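Local coordinates for clavulanic acid biosynthesis oligopeptide binding protein 2 (Streptomyces clavuligerus, PDB 2WOL), which is a solute-binding protein linked to clavulanic acid biosynthesis that probably binds oligopeptides, as its family does in peptide uptake, at residues D256-D261 / G277-A282; A262-G267 / F534-V539; T296-T301 / H528-H533. All coordinates share one frame; numbering follows the deposited sequence.

Contact 1 of 3, residues D256-D261 / G277-A282; sequences DVDVLD and GLQHAA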
# COMPACT_ATOMS: atom_id res chain seq x y z
N ASP A 256 -7.32 22.15 -3.64
CA ASP A 256 -8.50 21.39 -4.01
C ASP A 256 -8.11 20.44 -5.14
O ASP A 256 -7.30 20.80 -5.99
CB ASP A 256 -9.61 22.34 -4.46
CG ASP A 256 -10.74 21.62 -5.17
OD1 ASP A 256 -11.62 21.07 -4.47
OD2 ASP A 256 -10.75 21.61 -6.42
N VAL A 257 -8.68 19.23 -5.15
CA VAL A 257 -8.27 18.21 -6.12
C VAL A 257 -8.49 18.62 -7.58
O VAL A 257 -7.68 18.27 -8.45
CB VAL A 257 -8.89 16.82 -5.82
CG1 VAL A 257 -8.24 16.20 -4.59
CG2 VAL A 257 -10.42 16.90 -5.68
N ASP A 258 -9.56 19.36 -7.87
CA ASP A 258 -9.81 19.81 -9.24
C ASP A 258 -8.93 20.98 -9.63
O ASP A 258 -8.49 21.07 -10.78
CB ASP A 258 -11.28 20.12 -9.47
CG ASP A 258 -12.15 18.88 -9.35
OD1 ASP A 258 -11.95 17.92 -10.12
OD2 ASP A 258 -13.04 18.87 -8.47
N VAL A 259 -8.68 21.88 -8.68
CA VAL A 259 -7.70 22.96 -8.83
C VAL A 259 -6.33 22.36 -9.17
O VAL A 259 -5.66 22.81 -10.10
CB VAL A 259 -7.63 23.82 -7.54
CG1 VAL A 259 -6.40 24.71 -7.52
CG2 VAL A 259 -8.88 24.66 -7.39
N LEU A 260 -5.94 21.33 -8.42
CA LEU A 260 -4.68 20.63 -8.65
C LEU A 260 -4.57 20.11 -10.09
O LEU A 260 -3.59 20.39 -10.77
CB LEU A 260 -4.54 19.48 -7.66
CG LEU A 260 -3.19 18.75 -7.58
CD1 LEU A 260 -3.06 18.04 -6.24
CD2 LEU A 260 -2.99 17.75 -8.73
N ASP A 261 -5.58 19.37 -10.54
CA ASP A 261 -5.57 18.80 -11.89
C ASP A 261 -5.44 19.89 -12.96
O ASP A 261 -4.69 19.73 -13.92
CB ASP A 261 -6.86 18.03 -12.17
CG ASP A 261 -6.92 16.69 -11.45
OD1 ASP A 261 -5.89 16.22 -10.93
OD2 ASP A 261 -8.03 16.12 -11.42
N GLY A 277 -4.55 10.27 -8.73
CA GLY A 277 -5.04 10.24 -10.10
C GLY A 277 -5.81 11.50 -10.46
O GLY A 277 -6.06 12.35 -9.61
N LEU A 278 -6.16 11.61 -11.74
CA LEU A 278 -7.04 12.67 -12.20
C LEU A 278 -8.44 12.46 -11.66
O LEU A 278 -8.94 11.33 -11.60
CB LEU A 278 -7.07 12.72 -13.73
CG LEU A 278 -5.77 13.04 -14.48
CD1 LEU A 278 -5.97 12.91 -15.98
CD2 LEU A 278 -5.25 14.42 -14.13
N GLN A 279 -9.07 13.56 -11.24
CA GLN A 279 -10.46 13.55 -10.80
C GLN A 279 -11.38 13.55 -12.02
O GLN A 279 -10.91 13.67 -13.15
CB GLN A 279 -10.75 14.75 -9.91
CG GLN A 279 -9.89 14.81 -8.65
CD GLN A 279 -10.19 13.69 -7.67
OE1 GLN A 279 -11.35 13.37 -7.41
NE2 GLN A 279 -9.14 13.09 -7.12
N HIS A 280 -12.68 13.44 -11.78
CA HIS A 280 -13.65 13.21 -12.86
C HIS A 280 -13.53 14.21 -14.02
O HIS A 280 -13.47 13.80 -15.18
CB HIS A 280 -15.08 13.23 -12.30
CG HIS A 280 -16.15 12.99 -13.33
ND1 HIS A 280 -16.71 14.01 -14.06
CD2 HIS A 280 -16.76 11.85 -13.73
CE1 HIS A 280 -17.62 13.51 -14.88
NE2 HIS A 280 -17.67 12.20 -14.70
N ALA A 281 -13.49 15.50 -13.71
CA ALA A 281 -13.43 16.54 -14.74
C ALA A 281 -12.20 16.41 -15.64
O ALA A 281 -12.31 16.47 -16.86
CB ALA A 281 -13.51 17.93 -14.11
N ALA A 282 -11.03 16.23 -15.02
CA ALA A 282 -9.79 16.07 -15.78
C ALA A 282 -9.70 14.71 -16.47
O ALA A 282 -9.11 14.60 -17.55
CB ALA A 282 -8.58 16.30 -14.89
O HOH W 1 -10.33 17.38 -12.30
O HOH W 2 -13.90 16.20 -10.84
O HOH W 3 -3.93 14.34 -10.62
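Asp261 reaches from helix 257-265 to the start of helix 280-288. Asp261 OD2 accepts from Gln279 N at 2.8 Å, in a nearly straight bond of 166°. The N-H comes to the syn side of the carboxylate, 17° out of its plane. Asp261 OD2 also accepts a hydrogen bond from water 1, which in turn accepts from Ala282 N. Ala282 CB lies against the acid as well, 3.5 Å from Asp261 OD2. The other oxygen, Asp261 OD1, faces Leu278 CD2 at 3.7 Å and accepts from water 3. Gln279 is the N-cap residue of helix 280-288. The acid therefore holds the backbone just where this helix begins, and the helix dipole would favour a negative charge there. In the fold, two successive helices of a solute-binding protein meet here, with strand 271-272 in the connection between them. The Gln279 chain bends at chi2 (-67°), which brings CD back over Val257. Gln279 CG touches Val257 CB at 3.6 Å, and the amide carbon lies near Val257 CG2. Asp258 crosses Gln279 at about a right angle, with Asp258 OD1 3.4 Å from Gln279 CB. Waters 1 and 2 both donate to this OD1, and water 2 accepts from Ala281 N. Further out, Asp256 caps helix 257-265. Asp256 OD2 accepts from Val259 N at 3.1 Å and, weakly, from Asp258 N.

Contact 2 of 3, residues A262-G267 / F534-V539; sequences ARLIAG and FRNPWV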
# COMPACT_ATOMS: atom_id res chain seq x y z
N ALA A 262 -6.20 20.97 -12.80
CA ALA A 262 -6.19 22.06 -13.78
C ALA A 262 -4.81 22.70 -13.89
O ALA A 262 -4.32 22.94 -14.99
CB ALA A 262 -7.24 23.11 -13.44
N ARG A 263 -4.19 22.95 -12.75
CA ARG A 263 -2.89 23.61 -12.72
C ARG A 263 -1.76 22.68 -13.16
O ARG A 263 -0.79 23.12 -13.78
CB ARG A 263 -2.64 24.22 -11.34
CG ARG A 263 -3.61 25.37 -11.06
CD ARG A 263 -3.68 25.76 -9.60
NE ARG A 263 -2.53 26.53 -9.14
CZ ARG A 263 -2.42 27.07 -7.93
NH1 ARG A 263 -3.41 26.96 -7.05
NH2 ARG A 263 -1.33 27.74 -7.61
N LEU A 264 -1.91 21.39 -12.87
CA LEU A 264 -0.98 20.37 -13.36
C LEU A 264 -1.02 20.29 -14.89
O LEU A 264 0.03 20.35 -15.55
CB LEU A 264 -1.33 19.01 -12.75
CG LEU A 264 -0.58 17.77 -13.25
CD1 LEU A 264 0.87 17.82 -12.81
CD2 LEU A 264 -1.25 16.52 -12.73
N ILE A 265 -2.22 20.16 -15.44
CA ILE A 265 -2.38 20.06 -16.90
C ILE A 265 -1.91 21.34 -17.61
O ILE A 265 -1.35 21.28 -18.71
CB ILE A 265 -3.83 19.63 -17.28
CG1 ILE A 265 -4.10 18.20 -16.79
CG2 ILE A 265 -4.08 19.75 -18.79
CD1 ILE A 265 -5.55 17.75 -16.87
N ALA A 266 -2.10 22.48 -16.95
CA ALA A 266 -1.62 23.78 -17.45
C ALA A 266 -0.09 23.93 -17.39
O ALA A 266 0.46 24.85 -17.99
CB ALA A 266 -2.29 24.93 -16.70
N GLY A 267 0.58 23.05 -16.66
CA GLY A 267 2.04 23.07 -16.56
C GLY A 267 2.62 23.87 -15.41
O GLY A 267 3.84 24.04 -15.34
N PHE A 534 -1.21 11.91 -14.85
CA PHE A 534 -0.81 12.85 -15.91
C PHE A 534 0.65 13.25 -15.72
O PHE A 534 1.06 13.62 -14.63
CB PHE A 534 -1.72 14.09 -15.88
CG PHE A 534 -1.52 15.02 -17.05
CD1 PHE A 534 -2.26 14.84 -18.22
CD2 PHE A 534 -0.61 16.07 -16.99
CE1 PHE A 534 -2.09 15.69 -19.32
CE2 PHE A 534 -0.43 16.94 -18.09
CZ PHE A 534 -1.18 16.73 -19.25
N ARG A 535 1.43 13.16 -16.79
CA ARG A 535 2.85 13.52 -16.75
C ARG A 535 3.13 14.63 -17.74
O ARG A 535 2.86 14.49 -18.94
CB ARG A 535 3.74 12.31 -17.06
CG ARG A 535 3.24 11.45 -18.21
CD ARG A 535 4.26 10.43 -18.72
NE ARG A 535 3.52 9.33 -19.33
CZ ARG A 535 3.06 9.33 -20.58
NH1 ARG A 535 3.32 10.35 -21.40
NH2 ARG A 535 2.35 8.30 -21.02
N ASN A 536 3.69 15.73 -17.26
CA ASN A 536 4.10 16.79 -18.17
C ASN A 536 5.31 16.36 -19.00
O ASN A 536 6.18 15.63 -18.50
CB ASN A 536 4.32 18.10 -17.43
CG ASN A 536 3.02 18.86 -17.24
OD1 ASN A 536 2.34 19.17 -18.22
ND2 ASN A 536 2.66 19.14 -15.99
N PRO A 537 5.36 16.75 -20.29
CA PRO A 537 6.35 16.18 -21.22
C PRO A 537 7.83 16.53 -20.96
O PRO A 537 8.72 15.85 -21.48
CB PRO A 537 5.88 16.68 -22.59
CG PRO A 537 5.11 17.93 -22.30
CD PRO A 537 4.45 17.71 -20.96
N TRP A 538 8.08 17.58 -20.18
CA TRP A 538 9.45 18.00 -19.86
C TRP A 538 10.04 17.30 -18.64
O TRP A 538 11.19 17.56 -18.28
CB TRP A 538 9.52 19.51 -19.66
CG TRP A 538 8.56 20.02 -18.63
CD1 TRP A 538 8.76 20.07 -17.27
CD2 TRP A 538 7.25 20.54 -18.87
NE1 TRP A 538 7.65 20.60 -16.66
CE2 TRP A 538 6.71 20.89 -17.61
CE3 TRP A 538 6.49 20.75 -20.02
CZ2 TRP A 538 5.43 21.44 -17.48
CZ3 TRP A 538 5.22 21.30 -19.89
CH2 TRP A 538 4.71 21.64 -18.63
N VAL A 539 9.27 16.43 -18.01
CA VAL A 539 9.78 15.62 -16.91
C VAL A 539 10.46 14.39 -17.50
O VAL A 539 9.89 13.71 -18.36
CB VAL A 539 8.67 15.22 -15.91
CG1 VAL A 539 9.27 14.54 -14.69
CG2 VAL A 539 7.88 16.46 -15.48
O HOH W 4 1.34 21.46 -19.26
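Ile265 lays CG1 over the centre of the Phe534 ring. The distance from Ile265 CG1 to the ring centroid is 3.8 Å, and the approach follows the ring normal, a CH-pi contact. The two side chains cross at about a right angle. With Phe534 CG anti to its backbone N (chi1 -172°), the ring is carried to the helix and meets Ile265. Leu264 slides past Phe534 in the opposite direction, with Leu264 CD2 4.0 Å from Phe534 CB. Leu264 CD1 lies beside the amide of Asn536, 3.9 Å from Asn536 ND2. That amide makes the direct polar link. Asn536 ND2 donates to Leu264 O at 2.9 Å, with an angle of 173° at the hydrogen. The acceptor lies almost in the amide plane. Gly267 N binds Leu264 O from the opposite face of the carbonyl plane, so two donors grip this oxygen. ND2 also donates to Asp270 O. Asn536 OD1 accepts from water 4, which bridges to Ile265 O. The indole of Trp538 lies across Asn536 CB and turns its edge to the helix end. Trp538 CH2 meets Gly267 CA at 3.7 Å, near the ring plane, and Trp538 NE1 donates to Asp270 OD1. Gly267, at positive phi, closes helix 257-265 in a Schellman motif, and the facing loop makes a type I beta turn from Asn536 to Val539.

Contact 3 of 3, residues T296-T301 / H528-H533; sequences TDNPRT and HDKTLH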
# COMPACT_ATOMS: atom_id res chain seq x y z
N THR A 296 -0.84 10.69 -20.61
CA THR A 296 -1.58 10.00 -19.55
C THR A 296 -1.24 8.51 -19.46
O THR A 296 -1.11 7.82 -20.48
CB THR A 296 -3.10 10.19 -19.74
OG1 THR A 296 -3.39 11.59 -19.83
CG2 THR A 296 -3.88 9.60 -18.58
N ASP A 297 -1.08 8.04 -18.22
CA ASP A 297 -0.89 6.62 -17.91
C ASP A 297 -2.07 6.12 -17.09
O ASP A 297 -2.60 6.84 -16.24
CB ASP A 297 0.41 6.43 -17.12
CG ASP A 297 1.63 6.81 -17.93
OD1 ASP A 297 1.76 6.31 -19.07
OD2 ASP A 297 2.45 7.61 -17.45
N ASN A 298 -2.49 4.88 -17.35
CA ASN A 298 -3.67 4.30 -16.70
C ASN A 298 -3.32 2.96 -16.02
O ASN A 298 -3.83 1.91 -16.41
CB ASN A 298 -4.79 4.13 -17.75
CG ASN A 298 -6.15 3.78 -17.14
OD1 ASN A 298 -6.42 4.02 -15.96
ND2 ASN A 298 -7.02 3.23 -17.97
N PRO A 299 -2.44 2.99 -15.00
CA PRO A 299 -1.98 1.75 -14.40
C PRO A 299 -2.97 1.17 -13.40
O PRO A 299 -3.85 1.88 -12.91
CB PRO A 299 -0.72 2.19 -13.65
CG PRO A 299 -1.03 3.58 -13.22
CD PRO A 299 -1.83 4.17 -14.36
N ARG A 300 -2.80 -0.12 -13.09
CA ARG A 300 -3.41 -0.72 -11.91
C ARG A 300 -2.65 -0.18 -10.71
O ARG A 300 -1.44 0.01 -10.77
CB ARG A 300 -3.27 -2.24 -11.95
CG ARG A 300 -4.14 -2.92 -12.99
CD ARG A 300 -3.61 -4.31 -13.27
NE ARG A 300 -4.52 -5.09 -14.08
CZ ARG A 300 -5.49 -5.86 -13.60
NH1 ARG A 300 -5.69 -5.96 -12.29
NH2 ARG A 300 -6.26 -6.55 -14.43
N THR A 301 -3.37 0.06 -9.61
CA THR A 301 -2.75 0.56 -8.38
C THR A 301 -2.36 -0.57 -7.42
O THR A 301 -1.69 -0.32 -6.41
CB THR A 301 -3.69 1.52 -7.62
OG1 THR A 301 -4.86 0.82 -7.20
CG2 THR A 301 -4.09 2.70 -8.48
N HIS A 528 -10.05 -4.71 -9.22
CA HIS A 528 -8.73 -4.19 -8.92
C HIS A 528 -8.68 -2.77 -9.47
O HIS A 528 -8.93 -2.53 -10.66
CB HIS A 528 -7.63 -5.05 -9.54
CG HIS A 528 -7.48 -6.39 -8.90
ND1 HIS A 528 -7.19 -6.56 -7.56
CD2 HIS A 528 -7.57 -7.64 -9.42
CE1 HIS A 528 -7.12 -7.84 -7.28
NE2 HIS A 528 -7.34 -8.52 -8.39
N ASP A 529 -8.37 -1.83 -8.58
CA ASP A 529 -8.44 -0.41 -8.90
C ASP A 529 -7.41 -0.00 -9.95
O ASP A 529 -6.32 -0.58 -10.05
CB ASP A 529 -8.34 0.45 -7.64
CG ASP A 529 -9.65 0.48 -6.86
OD1 ASP A 529 -10.72 0.66 -7.48
OD2 ASP A 529 -9.61 0.34 -5.62
N LYS A 530 -7.80 0.98 -10.76
CA LYS A 530 -6.90 1.62 -11.71
C LYS A 530 -6.98 3.12 -11.50
O LYS A 530 -7.89 3.62 -10.84
CB LYS A 530 -7.28 1.25 -13.15
CG LYS A 530 -6.95 -0.19 -13.51
CD LYS A 530 -7.41 -0.59 -14.90
CE LYS A 530 -6.59 0.07 -15.99
NZ LYS A 530 -6.95 -0.44 -17.34
N THR A 531 -6.01 3.84 -12.04
CA THR A 531 -5.96 5.28 -11.84
C THR A 531 -5.41 5.94 -13.10
O THR A 531 -4.82 5.28 -13.94
CB THR A 531 -5.08 5.63 -10.61
OG1 THR A 531 -5.34 6.98 -10.21
CG2 THR A 531 -3.59 5.45 -10.91
N LEU A 532 -5.64 7.25 -13.22
CA LEU A 532 -5.10 8.01 -14.34
C LEU A 532 -4.08 9.02 -13.85
O LEU A 532 -4.43 9.96 -13.15
CB LEU A 532 -6.22 8.73 -15.09
CG LEU A 532 -7.16 7.87 -15.94
CD1 LEU A 532 -8.38 8.65 -16.34
CD2 LEU A 532 -6.46 7.33 -17.18
N HIS A 533 -2.81 8.81 -14.19
CA HIS A 533 -1.76 9.77 -13.86
C HIS A 533 -1.43 10.62 -15.08
O HIS A 533 -1.35 10.10 -16.19
CB HIS A 533 -0.47 9.06 -13.43
CG HIS A 533 -0.61 8.21 -12.20
ND1 HIS A 533 -1.18 8.66 -11.03
CD2 HIS A 533 -0.18 6.95 -11.96
CE1 HIS A 533 -1.13 7.70 -10.13
NE2 HIS A 533 -0.53 6.65 -10.66
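Asp297 N donates to His533 O at 2.9 Å, and His533 N returns a bond of the same length to Asp297 O. This is a hydrogen-bonded antiparallel pair in the mixed sheet that contains strand 523-534, whose regular pairing is interrupted within this contact. CA-H...O contacts run alongside these bonds, among them Thr296 CA to His533 O and Leu532 CA to Asp297 O. The chains then pass through a less regular middle. Thr531 N donates to Pro299 O at 3.0 Å. Arg300 and Lys530 follow as a non-hydrogen-bonded pair, and their side chains diverge. Lys530 bends at chi3 (71°), and Lys530 CE comes within 3.3 Å of Asn298 O. Thr301 N closes the ladder by binding Asp529 O at 3.1 Å.

Pro299 packs against the facing segment. Pro299 CG sits 3.7 Å from His533 CD2, and the two side chains cross at about a right angle. Thr531 CG2 lies over one face of the same imidazole, offset toward its rim. His533 NE2 donates to Gly549 O, which limits rotation of the ring. Thr531 CG2 also meets Thr301 CG2 at 3.7 Å. Thr296 CG2 packs on Leu532 CD2. The carboxylate of Asp297 binds Tyr551 OH and Gly20 N.

At the other end, Arg300 is extended from CG to NE (chi3 170°). Its guanidinium is turned 53° from the imidazole plane of His528, and its NH2 forms a salt bridge with Asp346. The other terminal nitrogen, Arg300 NH1, rests 3.5 Å from His528 CB.

Contacts 1 and 2 both use helix 257-265, contact 1 its N-terminal part and contact 2 its C-terminal end. Contact 1 is partly buried and relies on a carboxylate and waters. Contact 2 is buried, though farthest from the chain centre. It rests on two aromatic side chains, aliphatic chains, a side-chain amide hydrogen bond and one bridging water. Contact 3 lies nearest the centre, is partly buried and is mainly a backbone ladder. The segments 528-533 and 534-539 are continuous, and a salt bridge from Arg535 to Asp297 joins contacts 2 and 3. Leu278 ties contact 1 to both: its N probably bonds Leu532 O, and its CD2 packs on Phe534 CB.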